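Local coordinates for protein methionine-R-sulfoxide reductase (Neisseria meningitidis, PDB 3MMH) that reduces the R form of free methionine sulfoxide back to methionine, using a GAF-type domain that holds the substrate in its pocket, at residues A[5-10]-A[15-20]; A[34-39]-A[66-71]; A[41-44]-A[48-51]. One frame throughout, in Å; residues are numbered along the deposited sequence.

Contact 1: A[5-10]-A[15-20]; sequences HFSASD and YREVLP
The imidazole of His5 meets the carboxylate of Glu17 at its edge. OE2 lies in the ring plane, 2.8 Å from ND1, and the N-H points at it with an angle of 161°. Ring and carboxylate planes are 37° apart. OE2 accepts this bond through its anti lone pair, the one turned away from OE1. CG of Glu17 comes within 3.5 Å of His5 CE1. The Phe6 ring is also met at an edge: its CD1 touches CG2 of Val18 at 3.6 Å. Phe6 also packs on Glu45 and Ala46 of helix 32-47.

Glu17 leaves helix 11-27 with CG anti to its backbone N (chi1 -174°) and an extended chain beyond. This reach carries the carboxylate to the backbone of residues 7 and 8, ahead of the helix. Ser7 N gives OE2 a bond of 3.0 Å from the syn side, somewhat out of the carboxylate plane. Ser7 OG reaches the same oxygen, also at 3.0 Å and further out of the plane. Ala8 N takes the syn lone pair of OE1 at 2.9 Å.

Asp10 is the N-cap of helix 11-27, with OD2 bonded to Ala13 N. The same OD2 accepts from a water, 2.5 Å away, and that water accepts from NH2 of Arg16. Tyr15 OH is hydrogen-bonded to Asp145 of helix 143-165.

The chain before the helix is thus folded back onto its second turn and held largely by the Glu17 carboxylate. Three donors grip OE2. Ala8 N grips OE1, with a weak second bond from Ser7 N, so rotation of the carboxylate is restricted. This many donors would probably stabilise the negative charge of Glu17, and a charged Glu17 could in turn favour a protonated His5.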
ATOM      1  N   HIS A   5     -17.098  -6.952   7.018  1.00 17.86           N
ATOM      2  CA  HIS A   5     -18.474  -6.652   6.640  1.00 20.76           C
ATOM      3  C   HIS A   5     -18.712  -5.147   6.570  1.00 19.86           C
ATOM      4  O   HIS A   5     -18.534  -4.434   7.558  1.00 23.98           O
ATOM      5  CB  HIS A   5     -19.453  -7.296   7.624  1.00 23.82           C
ATOM      6  CG  HIS A   5     -19.272  -6.842   9.039  0.70 20.38           C
ATOM      7  ND1 HIS A   5     -19.811  -5.667   9.519  0.70 21.77           N
ATOM      8  CD2 HIS A   5     -18.614  -7.406  10.080  0.70 24.83           C
ATOM      9  CE1 HIS A   5     -19.492  -5.527  10.793  0.70 22.81           C
ATOM     10  NE2 HIS A   5     -18.765  -6.568  11.158  0.70 22.94           N
ATOM     11  N   PHE A   6     -19.116  -4.671   5.397  1.00 20.26           N
ATOM     12  CA  PHE A   6     -19.726  -3.353   5.274  1.00 19.96           C
ATOM     13  C   PHE A   6     -21.171  -3.456   4.795  1.00 20.61           C
ATOM     14  O   PHE A   6     -21.429  -3.786   3.638  1.00 21.96           O
ATOM     15  CB  PHE A   6     -18.917  -2.475   4.317  1.00 20.63           C
ATOM     16  CG  PHE A   6     -17.469  -2.862   4.217  1.00 17.79           C
ATOM     17  CD1 PHE A   6     -16.502  -2.166   4.923  1.00 19.22           C
ATOM     18  CD2 PHE A   6     -17.075  -3.922   3.418  1.00 21.24           C
ATOM     19  CE1 PHE A   6     -15.169  -2.520   4.833  1.00 21.27           C
ATOM     20  CE2 PHE A   6     -15.744  -4.281   3.324  1.00 20.92           C
ATOM     21  CZ  PHE A   6     -14.790  -3.578   4.033  1.00 18.79           C
ATOM     22  N   SER A   7     -22.109  -3.174   5.694  1.00 18.53           N
ATOM     23  CA  SER A   7     -23.501  -2.976   5.310  1.00 19.89           C
ATOM     24  C   SER A   7     -23.823  -1.490   5.201  1.00 17.59           C
ATOM     25  O   SER A   7     -24.444  -1.048   4.234  1.00 20.73           O
ATOM     26  CB  SER A   7     -24.431  -3.636   6.331  1.00 24.98           C
ATOM     27  OG  SER A   7     -24.165  -3.166   7.641  1.00 30.90           O
ATOM     28  N   ALA A   8     -23.398  -0.721   6.199  1.00 14.54           N
ATOM     29  CA  ALA A   8     -23.964   0.599   6.444  1.00 14.12           C
ATOM     30  C   ALA A   8     -23.949   1.435   5.168  1.00 15.30           C
ATOM     31  O   ALA A   8     -23.018   1.344   4.367  1.00 17.78           O
ATOM     32  CB  ALA A   8     -23.190   1.307   7.547  1.00 15.66           C
ATOM     33  N   SER A   9     -24.984   2.248   4.986  1.00 15.30           N
ATOM     34  CA  SER A   9     -25.080   3.124   3.839  1.00 16.24           C
ATOM     35  C   SER A   9     -24.891   4.594   4.137  1.00 14.00           C
ATOM     36  O   SER A   9     -24.874   5.404   3.232  1.00 15.33           O
ATOM     37  CB  SER A   9     -26.461   2.919   3.184  1.00 20.61           C
ATOM     38  OG  SER A   9     -27.508   3.218   4.140  1.00 27.03           O
ATOM     39  N   ASP A  10     -24.720   4.938   5.413  1.00 14.19           N
ATOM     40  CA  ASP A  10     -24.439   6.280   5.881  1.00 13.25           C
ATOM     41  C   ASP A  10     -23.025   6.320   6.392  1.00 11.16           C
ATOM     42  O   ASP A  10     -22.550   5.410   7.079  1.00 12.30           O
ATOM     43  CB  ASP A  10     -25.399   6.581   7.066  1.00 15.64           C
ATOM     44  CG  ASP A  10     -25.068   7.820   7.815  1.00 17.35           C
ATOM     45  OD1 ASP A  10     -25.260   8.903   7.198  1.00 18.74           O
ATOM     46  OD2 ASP A  10     -24.485   7.713   8.916  1.00 17.90           O
ATOM     47  N   TYR A  15     -18.388   4.218   9.618  1.00  9.53           N
ATOM     48  CA  TYR A  15     -17.248   4.307  10.526  1.00  8.84           C
ATOM     49  C   TYR A  15     -17.495   3.485  11.748  1.00 10.81           C
ATOM     50  O   TYR A  15     -16.599   2.813  12.258  1.00 10.41           O
ATOM     51  CB  TYR A  15     -16.976   5.765  10.930  1.00  9.76           C
ATOM     52  CG  TYR A  15     -16.166   6.572   9.939  1.00  9.38           C
ATOM     53  CD1 TYR A  15     -14.815   6.270   9.775  1.00  9.48           C
ATOM     54  CD2 TYR A  15     -16.679   7.643   9.263  1.00  9.60           C
ATOM     55  CE1 TYR A  15     -14.022   7.050   8.952  1.00  9.66           C
ATOM     56  CE2 TYR A  15     -15.890   8.436   8.431  1.00  9.89           C
ATOM     57  CZ  TYR A  15     -14.555   8.120   8.275  1.00  9.77           C
ATOM     58  OH  TYR A  15     -13.726   8.893   7.507  1.00 10.19           O
ATOM     59  N   ARG A  16     -18.673   3.570  12.379  1.00 10.77           N
ATOM     60  CA  ARG A  16     -18.933   2.805  13.582  1.00 11.20           C
ATOM     61  C   ARG A  16     -18.835   1.305  13.350  1.00 11.57           C
ATOM     62  O   ARG A  16     -18.445   0.554  14.233  1.00 13.25           O
ATOM     63  CB  ARG A  16     -20.310   3.176  14.154  1.00 13.30           C
ATOM     64  CG  ARG A  16     -20.375   4.587  14.663  1.00 14.43           C
ATOM     65  CD  ARG A  16     -21.601   4.952  15.450  1.00 18.37           C
ATOM     66  NE  ARG A  16     -22.803   4.978  14.653  1.00 23.61           N
ATOM     67  CZ  ARG A  16     -23.349   6.059  14.093  1.00 28.01           C
ATOM     68  NH1 ARG A  16     -22.731   7.221  14.169  1.00 29.75           N
ATOM     69  NH2 ARG A  16     -24.505   5.954  13.404  1.00 33.51           N
ATOM     70  N   GLU A  17     -19.222   0.872  12.158  1.00 12.35           N
ATOM     71  CA  GLU A  17     -19.096  -0.514  11.739  1.00 13.54           C
ATOM     72  C   GLU A  17     -17.699  -0.968  11.480  1.00 12.45           C
ATOM     73  O   GLU A  17     -17.307  -2.060  11.872  1.00 13.84           O
ATOM     74  CB  GLU A  17     -20.002  -0.783  10.522  1.00 14.11           C
ATOM     75  CG  GLU A  17     -20.107  -2.154  10.032  1.00 16.42           C
ATOM     76  CD  GLU A  17     -21.051  -2.352   8.878  1.00 18.42           C
ATOM     77  OE1 GLU A  17     -21.480  -1.402   8.272  1.00 20.23           O
ATOM     78  OE2 GLU A  17     -21.361  -3.514   8.531  1.00 24.92           O
ATOM     79  N   VAL A  18     -16.897  -0.107  10.849  1.00 11.40           N
ATOM     80  CA  VAL A  18     -15.627  -0.472  10.321  0.60 12.21           C
ATOM     81  C   VAL A  18     -14.473  -0.259  11.318  1.00 11.28           C
ATOM     82  O   VAL A  18     -13.532  -1.053  11.332  1.00 11.92           O
ATOM     83  CB  VAL A  18     -15.408   0.267   9.050  0.60 15.26           C
ATOM     84  CG1 VAL A  18     -13.900   0.220   8.557  0.60 14.78           C
ATOM     85  CG2 VAL A  18     -16.306  -0.357   7.993  0.60 16.57           C
ATOM     86  N   LEU A  19     -14.502   0.799  12.134  1.00 11.16           N
ATOM     87  CA  LEU A  19     -13.361   1.015  13.058  1.00 11.39           C
ATOM     88  C   LEU A  19     -13.115  -0.194  13.943  1.00 10.93           C
ATOM     89  O   LEU A  19     -11.951  -0.550  14.124  1.00 10.77           O
ATOM     90  CB  LEU A  19     -13.539   2.251  13.927  1.00 12.90           C
ATOM     91  CG  LEU A  19     -12.880   3.513  13.458  1.00 21.55           C
ATOM     92  CD1 LEU A  19     -13.032   3.880  12.105  1.00 24.36           C
ATOM     93  CD2 LEU A  19     -13.190   4.626  14.416  1.00 23.71           C
ATOM     94  N   PRO A  20     -14.114  -0.888  14.526  1.00 10.34           N
ATOM     95  CA  PRO A  20     -13.811  -2.017  15.384  1.00 11.11           C
ATOM     96  C   PRO A  20     -13.222  -3.137  14.573  1.00 10.97           C
ATOM     97  O   PRO A  20     -12.407  -3.918  15.105  1.00 11.66           O
ATOM     98  CB  PRO A  20     -15.182  -2.396  15.973  1.00 13.45           C
ATOM     99  CG  PRO A  20     -15.985  -1.123  15.835  1.00 15.15           C
ATOM    100  CD  PRO A  20     -15.512  -0.464  14.637  1.00 11.76           C
TER
HETATM  101  O   HOH W   1     -25.732   7.759  11.086  1.00 42.89           O

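Contact 2: A[34-39]-A[66-71]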
ATOM      1  N   ALA A  34       2.813  -3.531   7.658  1.00  9.16           N
ATOM      2  CA  ALA A  34       1.724  -4.432   7.344  1.00  9.70           C
ATOM      3  C   ALA A  34       0.396  -3.872   7.839  1.00  8.69           C
ATOM      4  O   ALA A  34      -0.634  -3.908   7.163  1.00  9.13           O
ATOM      5  CB  ALA A  34       1.960  -5.845   7.909  1.00 10.66           C
ATOM      6  N   ASN A  35       0.389  -3.340   9.060  1.00  8.55           N
ATOM      7  CA  ASN A  35      -0.792  -2.773   9.661  1.00  8.80           C
ATOM      8  C   ASN A  35      -1.294  -1.538   8.924  1.00  7.79           C
ATOM      9  O   ASN A  35      -2.491  -1.359   8.715  1.00  8.57           O
ATOM     10  CB  ASN A  35      -0.640  -2.534  11.135  1.00  9.32           C
ATOM     11  CG  ASN A  35      -0.771  -3.797  11.972  1.00 10.15           C
ATOM     12  OD1 ASN A  35      -1.441  -4.716  11.562  1.00 10.64           O
ATOM     13  ND2 ASN A  35      -0.127  -3.784  13.163  1.00 11.16           N
ATOM     14  N   LEU A  36      -0.369  -0.676   8.516  1.00  8.32           N
ATOM     15  CA  LEU A  36      -0.749   0.488   7.713  1.00  8.46           C
ATOM     16  C   LEU A  36      -1.340   0.055   6.399  1.00  7.60           C
ATOM     17  O   LEU A  36      -2.324   0.618   5.895  1.00  8.24           O
ATOM     18  CB  LEU A  36       0.455   1.425   7.487  1.00  8.45           C
ATOM     19  CG  LEU A  36       0.977   2.097   8.786  1.00  9.54           C
ATOM     20  CD1 LEU A  36       2.233   2.914   8.421  1.00 11.42           C
ATOM     21  CD2 LEU A  36      -0.069   2.884   9.545  1.00 10.57           C
ATOM     22  N   ALA A  37      -0.721  -0.940   5.762  1.00  7.69           N
ATOM     23  CA  ALA A  37      -1.175  -1.442   4.468  1.00  7.54           C
ATOM     24  C   ALA A  37      -2.563  -2.006   4.565  1.00  7.72           C
ATOM     25  O   ALA A  37      -3.471  -1.715   3.739  1.00  7.80           O
ATOM     26  CB  ALA A  37      -0.171  -2.437   3.900  1.00  9.15           C
ATOM     27  N   ASN A  38      -2.846  -2.829   5.578  1.00  7.82           N
ATOM     28  CA  ASN A  38      -4.195  -3.384   5.710  1.00  8.05           C
ATOM     29  C   ASN A  38      -5.204  -2.270   6.127  1.00  7.39           C
ATOM     30  O   ASN A  38      -6.362  -2.335   5.701  1.00  8.09           O
ATOM     31  CB  ASN A  38      -4.270  -4.560   6.707  1.00  8.76           C
ATOM     32  CG  ASN A  38      -4.049  -5.895   6.029  1.00  8.53           C
ATOM     33  OD1 ASN A  38      -4.256  -5.912   4.741  1.00 12.17           O
ATOM     34  ND2 ASN A  38      -3.591  -6.873   6.696  1.00  7.10           N
ATOM     35  N   THR A  39      -4.794  -1.292   6.910  1.00  7.88           N
ATOM     36  CA  THR A  39      -5.711  -0.210   7.248  1.00  7.82           C
ATOM     37  C   THR A  39      -6.130   0.587   6.012  1.00  8.27           C
ATOM     38  O   THR A  39      -7.295   0.874   5.804  1.00  8.01           O
ATOM     39  CB  THR A  39      -5.072   0.747   8.304  1.00  8.39           C
ATOM     40  OG1 THR A  39      -4.835  -0.027   9.514  1.00  9.09           O
ATOM     41  CG2 THR A  39      -5.976   1.878   8.670  1.00  9.38           C
ATOM     42  N   LEU A  66       6.367   8.649   1.799  1.00  9.30           N
ATOM     43  CA  LEU A  66       5.261   7.848   1.423  1.00  9.91           C
ATOM     44  C   LEU A  66       5.370   6.459   1.974  1.00  9.31           C
ATOM     45  O   LEU A  66       6.417   5.819   1.888  1.00  9.99           O
ATOM     46  CB  LEU A  66       5.174   7.795  -0.113  1.00 10.76           C
ATOM     47  CG  LEU A  66       3.981   7.055  -0.757  1.00 11.02           C
ATOM     48  CD1 LEU A  66       2.679   7.705  -0.343  1.00 11.53           C
ATOM     49  CD2 LEU A  66       4.274   7.118  -2.292  1.00 13.66           C
ATOM     50  N   ALA A  67       4.289   5.944   2.537  1.00  9.10           N
ATOM     51  CA  ALA A  67       4.168   4.637   3.163  1.00  8.94           C
ATOM     52  C   ALA A  67       3.031   3.902   2.454  1.00  8.49           C
ATOM     53  O   ALA A  67       2.588   4.335   1.395  1.00  9.24           O
ATOM     54  CB  ALA A  67       4.110   4.788   4.671  1.00 11.04           C
ATOM     55  N   PRO A  68       2.412   2.854   3.030  1.00  8.15           N
ATOM     56  CA  PRO A  68       1.307   2.201   2.305  1.00  8.45           C
ATOM     57  C   PRO A  68       0.154   3.139   1.975  1.00  7.83           C
ATOM     58  O   PRO A  68      -0.207   3.991   2.788  1.00  8.69           O
ATOM     59  CB  PRO A  68       0.930   1.068   3.220  1.00  8.24           C
ATOM     60  CG  PRO A  68       2.191   0.669   3.913  1.00  9.97           C
ATOM     61  CD  PRO A  68       2.866   2.022   4.167  1.00  9.46           C
ATOM     62  N   PHE A  69      -0.496   2.878   0.848  1.00  7.91           N
ATOM     63  CA  PHE A  69      -1.643   3.636   0.394  1.00  7.95           C
ATOM     64  C   PHE A  69      -2.375   2.870  -0.693  1.00  7.44           C
ATOM     65  O   PHE A  69      -1.796   1.973  -1.320  1.00  8.54           O
ATOM     66  CB  PHE A  69      -1.242   5.001  -0.123  1.00  8.34           C
ATOM     67  CG  PHE A  69      -0.477   4.967  -1.480  1.00  7.87           C
ATOM     68  CD1 PHE A  69       0.867   4.790  -1.522  1.00  8.55           C
ATOM     69  CD2 PHE A  69      -1.211   5.103  -2.633  1.00  8.53           C
ATOM     70  CE1 PHE A  69       1.521   4.789  -2.748  1.00  9.15           C
ATOM     71  CE2 PHE A  69      -0.533   5.113  -3.883  1.00 10.14           C
ATOM     72  CZ  PHE A  69       0.811   4.967  -3.901  1.00  9.44           C
ATOM     73  N   GLN A  70      -3.590   3.271  -0.971  1.00  7.80           N
ATOM     74  CA  GLN A  70      -4.370   2.843  -2.110  1.00  7.79           C
ATOM     75  C   GLN A  70      -4.802   4.048  -2.900  1.00  7.83           C
ATOM     76  O   GLN A  70      -5.092   5.107  -2.351  1.00  9.35           O
ATOM     77  CB  GLN A  70      -5.539   1.963  -1.668  1.00 10.84           C
ATOM     78  CG  GLN A  70      -5.109   0.759  -0.894  1.00 16.02           C
ATOM     79  CD  GLN A  70      -5.544  -0.584  -1.178  1.00  9.37           C
ATOM     80  OE1 GLN A  70      -5.169  -1.563  -0.487  1.00 11.85           O
ATOM     81  NE2 GLN A  70      -6.352  -0.711  -2.165  1.00  8.26           N
ATOM     82  N   GLY A  71      -4.867   3.868  -4.219  1.00  8.84           N
ATOM     83  CA  GLY A  71      -5.132   4.933  -5.145  1.00  9.07           C
ATOM     84  C   GLY A  71      -3.943   5.158  -6.092  1.00  9.88           C
ATOM     85  O   GLY A  71      -2.971   4.365  -6.073  1.00  9.77           O
TER
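Apolar contact carries this pairing, and Pro68 is its centre. The proline ring lies against one turn of helix 32-47. Its CB is 3.5 Å from Ala37 CA and 3.7 Å from Ala37 CB. The neighbouring CG comes within 4.0 Å of Leu36 CB. The small Ala37 lets the ring come close to the helix backbone. Leu36 thus offers its CB to the proline, and Ala37 offers both its CB and its backbone.

Strand 63-70 turns a corner at Pro68. It is a strand of the antiparallel sheet of the GAF fold, and helix 32-47 packs against that sheet here. Backbone hydrogen bonds join Ala67 and Pro68 to Phe54, and Gln70 to Val52, in the neighbouring strand 51-58.

Polar bonds run within the helix. Asn35 O accepts twice: from Thr39 N at 2.9 Å and from Thr39 OG1 at 2.8 Å. The two donors reach it from opposite faces of its carbonyl plane.

Metal and subunit contacts lie close by. Asn35 belongs to one magnesium site, with Thr30 and Arg159, while Ala37 and Gln70 belong to another. Asn38 ND2 bonds to Ala74 O of the second subunit, and Ala37 packs on Phe69 of that subunit.

Contact 3: A[41-44]-A[48-51]; sequences AVLK and GWFW. With SME (methionine sulfoxide), chain C.
Gly48 follows the end of helix 32-47, and its positive phi turns the chain away, while its N still bonds to Lys44 O at 2.8 Å. That bond is bent, with an N-H...O angle of 136°, and the N stands above the carbonyl plane. The chain then enters strand 51-58 of the GAF fold through a classic beta bulge, in which Phe50 and Trp51 face Asp134.

Lys44 ties the helix to the outgoing chain. Its CG is anti to the backbone N (chi1 -171°), and bends at chi2 and chi4 bring the ammonium group round to Trp49 O. The bond from NZ is 2.9 Å long and tilted 26° from the carbonyl plane. A water accepts from NZ at 3.1 Å and donates to Phe50 O, so NZ reaches two successive carbonyls, one directly and one through water.

Leu43 covers the apolar side. Its CB lies 4.0 Å from Trp49 CZ3, meeting the indole obliquely. Trp49 also stacks with Phe47, and it touches Tyr15 of helix 11-27 and Ala133 of strand 126-135, which places it between the helices and the sheet.

Trp51 turns away from the helix and forms part of the substrate pocket. The substrate is also hydrogen-bonded to Val84 N, Cys85 N, Ile107 O and Glu116 OE1. Its methyl carbon CE sits over the centre of one face of the Trp51 indole, 3.5 Å from CE2.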
ATOM      1  N   ALA A  41      -6.193  -0.575   3.023  1.00  7.73           N
ATOM      2  CA  ALA A  41      -7.082  -1.438   2.280  1.00  8.08           C
ATOM      3  C   ALA A  41      -8.486  -1.442   2.774  1.00  8.06           C
ATOM      4  O   ALA A  41      -9.459  -1.482   1.981  1.00  8.68           O
ATOM      5  CB  ALA A  41      -6.531  -2.896   2.306  1.00  9.08           C
ATOM      6  N   VAL A  42      -8.671  -1.490   4.096  1.00  7.73           N
ATOM      7  CA  VAL A  42     -10.026  -1.480   4.674  1.00  8.33           C
ATOM      8  C   VAL A  42     -10.744  -0.153   4.364  1.00  8.19           C
ATOM      9  O   VAL A  42     -11.905  -0.147   3.931  1.00  8.48           O
ATOM     10  CB  VAL A  42     -10.046  -1.791   6.144  1.00  9.25           C
ATOM     11  CG1 VAL A  42     -11.469  -1.697   6.683  1.00 10.86           C
ATOM     12  CG2 VAL A  42      -9.529  -3.169   6.424  1.00 10.83           C
ATOM     13  N   LEU A  43     -10.010   0.949   4.555  1.00  8.13           N
ATOM     14  CA  LEU A  43     -10.630   2.243   4.266  1.00  8.40           C
ATOM     15  C   LEU A  43     -10.992   2.403   2.794  1.00  7.75           C
ATOM     16  O   LEU A  43     -12.060   2.901   2.447  1.00  8.46           O
ATOM     17  CB  LEU A  43      -9.732   3.362   4.732  1.00  8.96           C
ATOM     18  CG  LEU A  43      -9.531   3.506   6.240  1.00  9.10           C
ATOM     19  CD1 LEU A  43      -8.418   4.528   6.509  1.00 10.03           C
ATOM     20  CD2 LEU A  43     -10.826   3.888   6.950  1.00 10.42           C
ATOM     21  N   LYS A  44     -10.077   1.952   1.905  1.00  8.38           N
ATOM     22  CA  LYS A  44     -10.366   2.048   0.478  1.00  9.02           C
ATOM     23  C   LYS A  44     -11.572   1.245   0.092  1.00  9.10           C
ATOM     24  O   LYS A  44     -12.450   1.691  -0.663  1.00 10.31           O
ATOM     25  CB  LYS A  44      -9.163   1.584  -0.322  1.00  8.81           C
ATOM     26  CG  LYS A  44      -9.231   1.836  -1.820  1.00 10.79           C
ATOM     27  CD  LYS A  44      -8.993   3.341  -2.231  1.00 14.92           C
ATOM     28  CE  LYS A  44      -8.775   3.581  -3.683  1.00 15.88           C
ATOM     29  NZ  LYS A  44      -9.946   3.796  -4.450  1.00 17.90           N
ATOM     30  N   GLY A  48     -14.204   3.921  -0.533  1.00 10.43           N
ATOM     31  CA  GLY A  48     -14.030   4.165  -1.941  1.00 11.17           C
ATOM     32  C   GLY A  48     -13.406   5.477  -2.275  1.00 11.41           C
ATOM     33  O   GLY A  48     -13.485   5.936  -3.440  1.00 13.55           O
ATOM     34  N   TRP A  49     -12.710   6.138  -1.356  1.00 10.52           N
ATOM     35  CA  TRP A  49     -12.061   7.383  -1.621  1.00 10.60           C
ATOM     36  C   TRP A  49     -11.075   7.202  -2.741  1.00  9.63           C
ATOM     37  O   TRP A  49     -10.478   6.171  -2.934  1.00 11.55           O
ATOM     38  CB  TRP A  49     -11.334   7.892  -0.362  1.00 10.17           C
ATOM     39  CG  TRP A  49     -12.219   8.207   0.795  1.00 10.01           C
ATOM     40  CD1 TRP A  49     -13.427   8.848   0.752  1.00 10.83           C
ATOM     41  CD2 TRP A  49     -12.002   7.858   2.142  1.00  8.94           C
ATOM     42  NE1 TRP A  49     -13.963   8.972   2.007  1.00 10.15           N
ATOM     43  CE2 TRP A  49     -13.095   8.398   2.882  1.00  9.97           C
ATOM     44  CE3 TRP A  49     -11.015   7.212   2.842  1.00  9.94           C
ATOM     45  CZ2 TRP A  49     -13.176   8.276   4.277  1.00 10.17           C
ATOM     46  CZ3 TRP A  49     -11.118   7.107   4.220  1.00  9.52           C
ATOM     47  CH2 TRP A  49     -12.191   7.627   4.950  1.00  9.62           C
ATOM     48  N   PHE A  50     -10.813   8.283  -3.460  1.00  9.64           N
ATOM     49  CA  PHE A  50      -9.836   8.320  -4.550  1.00  9.83           C
ATOM     50  C   PHE A  50      -8.426   7.895  -4.090  1.00  9.34           C
ATOM     51  O   PHE A  50      -7.742   7.145  -4.826  1.00  9.95           O
ATOM     52  CB  PHE A  50      -9.768   9.761  -5.087  1.00 11.38           C
ATOM     53  CG  PHE A  50      -8.827   9.971  -6.212  1.00 12.32           C
ATOM     54  CD1 PHE A  50      -9.041   9.397  -7.471  1.00 15.47           C
ATOM     55  CD2 PHE A  50      -7.729  10.793  -6.033  1.00 15.49           C
ATOM     56  CE1 PHE A  50      -8.132   9.574  -8.518  1.00 17.75           C
ATOM     57  CE2 PHE A  50      -6.833  10.990  -7.080  1.00 17.65           C
ATOM     58  CZ  PHE A  50      -7.129  10.474  -8.304  1.00 17.56           C
ATOM     59  N   TRP A  51      -7.987   8.332  -2.935  1.00  8.92           N
ATOM     60  CA  TRP A  51      -6.711   8.007  -2.414  1.00  8.14           C
ATOM     61  C   TRP A  51      -6.811   7.929  -0.938  1.00  8.11           C
ATOM     62  O   TRP A  51      -7.416   8.795  -0.288  1.00  9.04           O
ATOM     63  CB  TRP A  51      -5.684   9.092  -2.841  1.00  9.48           C
ATOM     64  CG  TRP A  51      -4.232   8.742  -2.784  1.00  8.07           C
ATOM     65  CD1 TRP A  51      -3.487   8.318  -3.863  1.00  9.08           C
ATOM     66  CD2 TRP A  51      -3.346   8.727  -1.645  1.00  8.49           C
ATOM     67  NE1 TRP A  51      -2.220   8.099  -3.451  1.00  9.20           N
ATOM     68  CE2 TRP A  51      -2.085   8.339  -2.107  1.00  8.77           C
ATOM     69  CE3 TRP A  51      -3.472   9.074  -0.297  1.00  8.75           C
ATOM     70  CZ2 TRP A  51      -0.971   8.241  -1.296  1.00  8.90           C
ATOM     71  CZ3 TRP A  51      -2.404   8.967   0.534  1.00  8.95           C
ATOM     72  CH2 TRP A  51      -1.155   8.544   0.048  1.00  9.59           C
TER
HETATM   73  N   SME C 168      -2.355  16.680  -1.048  1.00 13.70           N
HETATM   74  CA  SME C 168      -1.259  16.378  -0.098  1.00 13.31           C
HETATM   75  CB  SME C 168      -0.115  15.563  -0.737  1.00 14.55           C
HETATM   76  CG  SME C 168      -0.311  14.038  -0.747  1.00 14.03           C
HETATM   77  S   SME C 168      -1.368  13.496  -2.028  1.00 20.21           S
HETATM   78  OE  SME C 168      -2.595  14.212  -2.326  1.00 26.51           O
HETATM   79  CE  SME C 168      -1.428  11.790  -1.673  1.00 14.89           C
HETATM   80  C   SME C 168      -0.763  17.642   0.547  1.00 13.49           C
HETATM   81  O   SME C 168       0.090  17.534   1.439  1.00 13.58           O
HETATM   82  OXT SME C 168      -1.262  18.775   0.182  1.00 14.17           O
HETATM   83  O   HOH W   2      -8.775   5.548  -6.782  1.00 20.12           O

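From the N terminus, contact 1 comes first and closes a short loop at the start of helix 11-27. It is complete before the other two open. Helix 32-47 follows and serves both of them. Contact 2 joins this helix to strand 63-70 of the sheet and closes a long loop. Contact 3 is nested inside that loop, at the turn from the helix into strand 51-58. Contacts 1 and 3 touch through Val18 and Val42, where helices 11-27 and 32-47 pack. They touch again where Tyr15 meets Trp49, just past the end of helix 32-47. Contacts 2 and 3 touch where Phe69 lies against Trp51. Both also touch the second subunit.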